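Local coordinates for protein phosphoinositol-specific phospholipase C (Pseudomonas sp., PDB 5FYP) that probably cleaves phosphoinositide lipids at the phosphodiester bond in a calcium-dependent manner, at residues D53-W66 and S128-V140. Sequence-based numbering, arbitrary orientation.
Sequences DQRDAVSGGSPHHW and SSGRTPKDFDELV
In the TIM-barrel-related catalytic fold of this phospholipase, Arg131 and Trp66 join the loop that follows strand 46-52 to the start of helix 133-144. Thr132 and Asp135 form the capping box of that helix. Arg131 lies just before it and reaches into the loop. NE of Arg131 forms a salt bridge with OD2 of Asp53 at 2.8 Å. The carboxylate stands nearly perpendicular to the guanidinium, with planes 88° apart. A bend at chi3 (-58°) turns the guanidinium off the extended line of the chain, and NH1 donates to O of Ser62 at 2.9 Å. This oxygen lies in the guanidinium plane, but NH1 sits well above the carbonyl plane. One water links NH2 of Arg131 to Asp53 OD2. CD of Arg131 makes a CH-pi contact over the five-membered ring of Trp66, 4.0 Å from its centroid. On the opposite face of the indole, Phe136 points its edge at the six-membered ring, with planes at 81°. CD2 of Leu139 touches CZ3 of Trp66 at 3.7 Å. Nearby, His64 N donates to O of Gly130 at 2.8 Å. A leucine in place of Arg131 would probably leave Asp53 OD2 without its charged mate and Ser62 O without this donor. Asp53 OD1 has a second cationic partner in Lys120, so the two positive partners probably favour the ionised form of this buried carboxylate.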
loop_
_atom_site.group_PDB
_atom_site.type_symbol
_atom_site.label_atom_id
_atom_site.label_comp_id
_atom_site.label_asym_id
_atom_site.label_seq_id
_atom_site.Cartn_x
_atom_site.Cartn_y
_atom_site.Cartn_z
ATOM N N ASP A 53 11.659 -11.139 7.593
ATOM C CA ASP A 53 12.516 -10.903 8.751
ATOM C C ASP A 53 13.862 -11.617 8.631
ATOM O O ASP A 53 14.896 -11.125 9.065
ATOM C CB ASP A 53 11.814 -11.401 10.017
ATOM C CG ASP A 53 10.743 -10.446 10.505
ATOM O OD1 ASP A 53 9.894 -10.015 9.694
ATOM O OD2 ASP A 53 10.805 -10.054 11.696
ATOM N N GLN A 54 13.823 -12.835 8.089
ATOM C CA GLN A 54 14.979 -13.740 8.089
ATOM C C GLN A 54 15.563 -13.867 6.671
ATOM O O GLN A 54 14.891 -13.589 5.684
ATOM C CB GLN A 54 14.560 -15.129 8.587
ATOM C CG GLN A 54 13.851 -15.202 9.908
ATOM C CD GLN A 54 14.749 -14.874 11.042
ATOM O OE1 GLN A 54 15.979 -14.934 10.929
ATOM N NE2 GLN A 54 14.152 -14.460 12.133
ATOM N N ARG A 55 16.811 -14.312 6.589
ATOM C CA ARG A 55 17.490 -14.542 5.301
ATOM C C ARG A 55 16.884 -15.722 4.581
ATOM O O ARG A 55 16.792 -15.732 3.353
ATOM C CB ARG A 55 18.987 -14.765 5.553
ATOM C CG ARG A 55 19.825 -14.959 4.288
ATOM C CD ARG A 55 21.310 -15.099 4.600
ATOM N NE ARG A 55 21.850 -13.809 5.039
ATOM C CZ ARG A 55 22.079 -12.717 4.271
ATOM N NH1 ARG A 55 21.837 -12.705 2.944
ATOM N NH2 ARG A 55 22.575 -11.603 4.843
ATOM N N ASP A 56 16.481 -16.718 5.342
ATOM C CA ASP A 56 15.645 -17.803 4.866
ATOM C C ASP A 56 14.414 -17.871 5.754
ATOM O O ASP A 56 13.979 -16.849 6.193
ATOM C CB ASP A 56 16.438 -19.121 4.720
ATOM C CG ASP A 56 17.055 -19.622 6.018
ATOM O OD1 ASP A 56 16.673 -19.142 7.113
ATOM O OD2 ASP A 56 17.946 -20.487 5.907
ATOM N N ALA A 57 13.810 -19.030 5.947
ATOM C CA ALA A 57 12.618 -19.143 6.770
ATOM C C ALA A 57 12.889 -19.111 8.262
ATOM O O ALA A 57 11.966 -18.889 9.035
ATOM C CB ALA A 57 11.861 -20.424 6.404
ATOM N N VAL A 58 14.132 -19.359 8.671
ATOM C CA VAL A 58 14.431 -19.664 10.072
ATOM C C VAL A 58 15.666 -18.985 10.627
ATOM O O VAL A 58 15.982 -19.176 11.799
ATOM C CB VAL A 58 14.555 -21.210 10.226
ATOM C CG1 VAL A 58 15.828 -21.785 9.604
ATOM C CG2 VAL A 58 14.397 -21.708 11.667
ATOM N N SER A 59 16.396 -18.228 9.815
ATOM C CA SER A 59 17.713 -17.752 10.223
ATOM C C SER A 59 18.151 -16.506 9.482
ATOM O O SER A 59 17.709 -16.231 8.382
ATOM C CB SER A 59 18.755 -18.860 10.021
ATOM O OG SER A 59 18.907 -19.111 8.639
ATOM N N GLY A 60 19.090 -15.793 10.079
ATOM C CA GLY A 60 19.777 -14.694 9.421
ATOM C C GLY A 60 19.202 -13.309 9.543
ATOM O O GLY A 60 19.719 -12.391 8.905
ATOM N N GLY A 61 18.208 -13.116 10.386
ATOM C CA GLY A 61 17.742 -11.753 10.659
ATOM C C GLY A 61 18.715 -10.890 11.443
ATOM O O GLY A 61 19.617 -11.405 12.108
ATOM N N SER A 62 18.520 -9.577 11.345
ATOM C CA SER A 62 19.245 -8.596 12.168
ATOM C C SER A 62 18.296 -7.501 12.627
ATOM O O SER A 62 17.215 -7.313 12.047
ATOM C CB SER A 62 20.398 -7.986 11.421
ATOM O OG SER A 62 19.994 -7.457 10.213
ATOM N N PRO A 63 18.658 -6.793 13.696
ATOM C CA PRO A 63 17.703 -5.798 14.188
ATOM C C PRO A 63 17.504 -4.656 13.219
ATOM O O PRO A 63 18.437 -4.268 12.514
ATOM C CB PRO A 63 18.362 -5.260 15.471
ATOM C CG PRO A 63 19.410 -6.204 15.801
ATOM C CD PRO A 63 19.810 -6.932 14.581
ATOM N N HIS A 64 16.284 -4.139 13.179
ATOM C CA HIS A 64 16.004 -2.885 12.456
ATOM C C HIS A 64 16.192 -3.016 10.949
ATOM O O HIS A 64 16.441 -2.046 10.285
ATOM C CB HIS A 64 16.870 -1.726 13.002
ATOM C CG HIS A 64 16.983 -1.693 14.493
ATOM N ND1 HIS A 64 18.180 -1.525 15.146
ATOM C CD2 HIS A 64 16.054 -1.875 15.451
ATOM C CE1 HIS A 64 17.968 -1.544 16.450
ATOM N NE2 HIS A 64 16.692 -1.767 16.663
ATOM N N HIS A 65 16.088 -4.247 10.457
ATOM C CA HIS A 65 16.390 -4.625 9.079
ATOM C C HIS A 65 15.437 -5.684 8.608
ATOM O O HIS A 65 15.076 -6.549 9.380
ATOM C CB HIS A 65 17.813 -5.225 9.090
ATOM C CG HIS A 65 18.221 -5.950 7.837
ATOM N ND1 HIS A 65 17.893 -7.263 7.536
ATOM C CD2 HIS A 65 18.980 -5.515 6.811
ATOM C CE1 HIS A 65 18.398 -7.577 6.352
ATOM N NE2 HIS A 65 19.101 -6.537 5.911
ATOM N N TRP A 66 15.058 -5.615 7.334
ATOM C CA TRP A 66 14.276 -6.679 6.697
ATOM C C TRP A 66 14.836 -6.915 5.294
ATOM O O TRP A 66 15.399 -6.005 4.693
ATOM C CB TRP A 66 12.784 -6.334 6.603
ATOM C CG TRP A 66 12.047 -6.292 7.944
ATOM C CD1 TRP A 66 11.248 -7.288 8.433
ATOM C CD2 TRP A 66 11.990 -5.218 8.902
ATOM N NE1 TRP A 66 10.702 -6.897 9.619
ATOM C CE2 TRP A 66 11.134 -5.636 9.935
ATOM C CE3 TRP A 66 12.589 -3.960 8.989
ATOM C CZ2 TRP A 66 10.868 -4.841 11.030
ATOM C CZ3 TRP A 66 12.318 -3.165 10.093
ATOM C CH2 TRP A 66 11.479 -3.612 11.091
ATOM N N SER A 128 13.455 -7.630 21.785
ATOM C CA SER A 128 14.864 -7.985 21.753
ATOM C C SER A 128 15.467 -8.131 20.387
ATOM O O SER A 128 16.657 -7.887 20.187
ATOM C CB SER A 128 15.125 -9.300 22.508
ATOM O OG SER A 128 14.063 -10.242 22.390
ATOM N N SER A 129 14.657 -8.567 19.441
ATOM C CA SER A 129 15.141 -8.815 18.088
ATOM C C SER A 129 15.035 -7.608 17.161
ATOM O O SER A 129 15.538 -7.670 16.052
ATOM C CB SER A 129 14.461 -10.013 17.461
ATOM O OG SER A 129 14.857 -11.210 18.116
ATOM N N GLY A 130 14.418 -6.522 17.603
ATOM C CA GLY A 130 14.503 -5.264 16.855
ATOM C C GLY A 130 13.642 -5.159 15.600
ATOM O O GLY A 130 13.914 -4.342 14.730
ATOM N N ARG A 131 12.597 -5.992 15.530
ATOM C CA ARG A 131 11.682 -5.991 14.365
ATOM C C ARG A 131 10.217 -6.018 14.819
ATOM O O ARG A 131 9.377 -6.735 14.267
ATOM C CB ARG A 131 12.024 -7.143 13.411
ATOM C CG ARG A 131 13.418 -7.018 12.788
ATOM C CD ARG A 131 13.646 -8.098 11.725
ATOM N NE ARG A 131 13.488 -9.427 12.314
ATOM C CZ ARG A 131 14.428 -10.091 12.952
ATOM N NH1 ARG A 131 15.688 -9.648 12.975
ATOM N NH2 ARG A 131 14.166 -11.250 13.532
ATOM N N THR A 132 9.919 -5.194 15.808
ATOM C CA THR A 132 8.553 -4.983 16.282
ATOM C C THR A 132 7.822 -3.986 15.364
ATOM O O THR A 132 8.434 -3.319 14.552
ATOM C CB THR A 132 8.566 -4.417 17.700
ATOM O OG1 THR A 132 9.059 -3.076 17.656
ATOM C CG2 THR A 132 9.351 -5.277 18.676
ATOM N N PRO A 133 6.500 -3.842 15.557
ATOM C CA PRO A 133 5.781 -2.745 14.884
ATOM C C PRO A 133 6.445 -1.379 15.078
ATOM O O PRO A 133 6.510 -0.604 14.130
ATOM C CB PRO A 133 4.390 -2.841 15.488
ATOM C CG PRO A 133 4.229 -4.321 15.698
ATOM C CD PRO A 133 5.569 -4.766 16.218
ATOM N N LYS A 134 6.893 -1.090 16.297
ATOM C CA LYS A 134 7.547 0.173 16.548
ATOM C C LYS A 134 8.852 0.325 15.732
ATOM O O LYS A 134 9.119 1.386 15.167
ATOM C CB LYS A 134 7.825 0.348 18.033
ATOM C CG LYS A 134 8.521 1.640 18.422
ATOM C CD LYS A 134 8.269 1.895 19.893
ATOM C CE LYS A 134 9.091 3.010 20.510
ATOM N NZ LYS A 134 10.558 2.891 20.277
ATOM N N ASP A 135 9.644 -0.754 15.669
ATOM C CA ASP A 135 10.880 -0.724 14.874
ATOM C C ASP A 135 10.563 -0.486 13.394
ATOM O O ASP A 135 11.302 0.223 12.720
ATOM C CB ASP A 135 11.673 -1.999 15.029
ATOM C CG ASP A 135 12.179 -2.220 16.440
ATOM O OD1 ASP A 135 12.907 -1.343 16.944
ATOM O OD2 ASP A 135 11.821 -3.250 17.054
ATOM N N PHE A 136 9.494 -1.100 12.908
ATOM C CA PHE A 136 9.074 -0.905 11.524
ATOM C C PHE A 136 8.676 0.545 11.259
ATOM O O PHE A 136 9.137 1.135 10.276
ATOM C CB PHE A 136 7.964 -1.900 11.237
ATOM C CG PHE A 136 7.538 -1.962 9.813
ATOM C CD1 PHE A 136 8.371 -2.528 8.861
ATOM C CD2 PHE A 136 6.286 -1.499 9.430
ATOM C CE1 PHE A 136 7.987 -2.659 7.551
ATOM C CE2 PHE A 136 5.873 -1.635 8.102
ATOM C CZ PHE A 136 6.762 -2.193 7.179
ATOM N N ASP A 137 7.857 1.114 12.146
ATOM C CA ASP A 137 7.494 2.526 12.024
ATOM C C ASP A 137 8.739 3.404 12.064
ATOM O O ASP A 137 8.813 4.387 11.316
ATOM C CB ASP A 137 6.524 2.961 13.104
ATOM C CG ASP A 137 5.067 2.664 12.777
ATOM O OD1 ASP A 137 4.788 2.074 11.705
ATOM O OD2 ASP A 137 4.213 3.106 13.556
ATOM N N GLU A 138 9.684 3.076 12.932
ATOM C CA GLU A 138 10.866 3.910 13.041
ATOM C C GLU A 138 11.690 3.875 11.745
ATOM O O GLU A 138 12.210 4.892 11.322
ATOM C CB GLU A 138 11.683 3.532 14.283
ATOM C CG GLU A 138 11.008 4.018 15.561
ATOM C CD GLU A 138 11.667 3.632 16.859
ATOM O OE1 GLU A 138 12.571 2.805 16.862
ATOM O OE2 GLU A 138 11.217 4.153 17.887
ATOM N N LEU A 139 11.790 2.698 11.121
ATOM C CA LEU A 139 12.487 2.582 9.840
ATOM C C LEU A 139 11.800 3.441 8.776
ATOM O O LEU A 139 12.461 4.217 8.099
ATOM C CB LEU A 139 12.539 1.126 9.366
ATOM C CG LEU A 139 12.977 0.924 7.916
ATOM C CD1 LEU A 139 14.384 1.450 7.708
ATOM C CD2 LEU A 139 12.906 -0.535 7.511
ATOM N N VAL A 140 10.492 3.250 8.598
ATOM C CA VAL A 140 9.860 3.943 7.488
ATOM C C VAL A 140 9.870 5.468 7.703
ATOM O O VAL A 140 9.995 6.222 6.753
ATOM C CB VAL A 140 8.465 3.390 7.152
ATOM C CG1 VAL A 140 8.564 1.885 6.816
ATOM C CG2 VAL A 140 7.439 3.629 8.237
HETATM O O HOH W 1 8.987 -8.040 11.782
HETATM O O HOH W 2 11.399 -12.098 13.680
HETATM O O HOH W 3 15.234 -1.930 18.998
#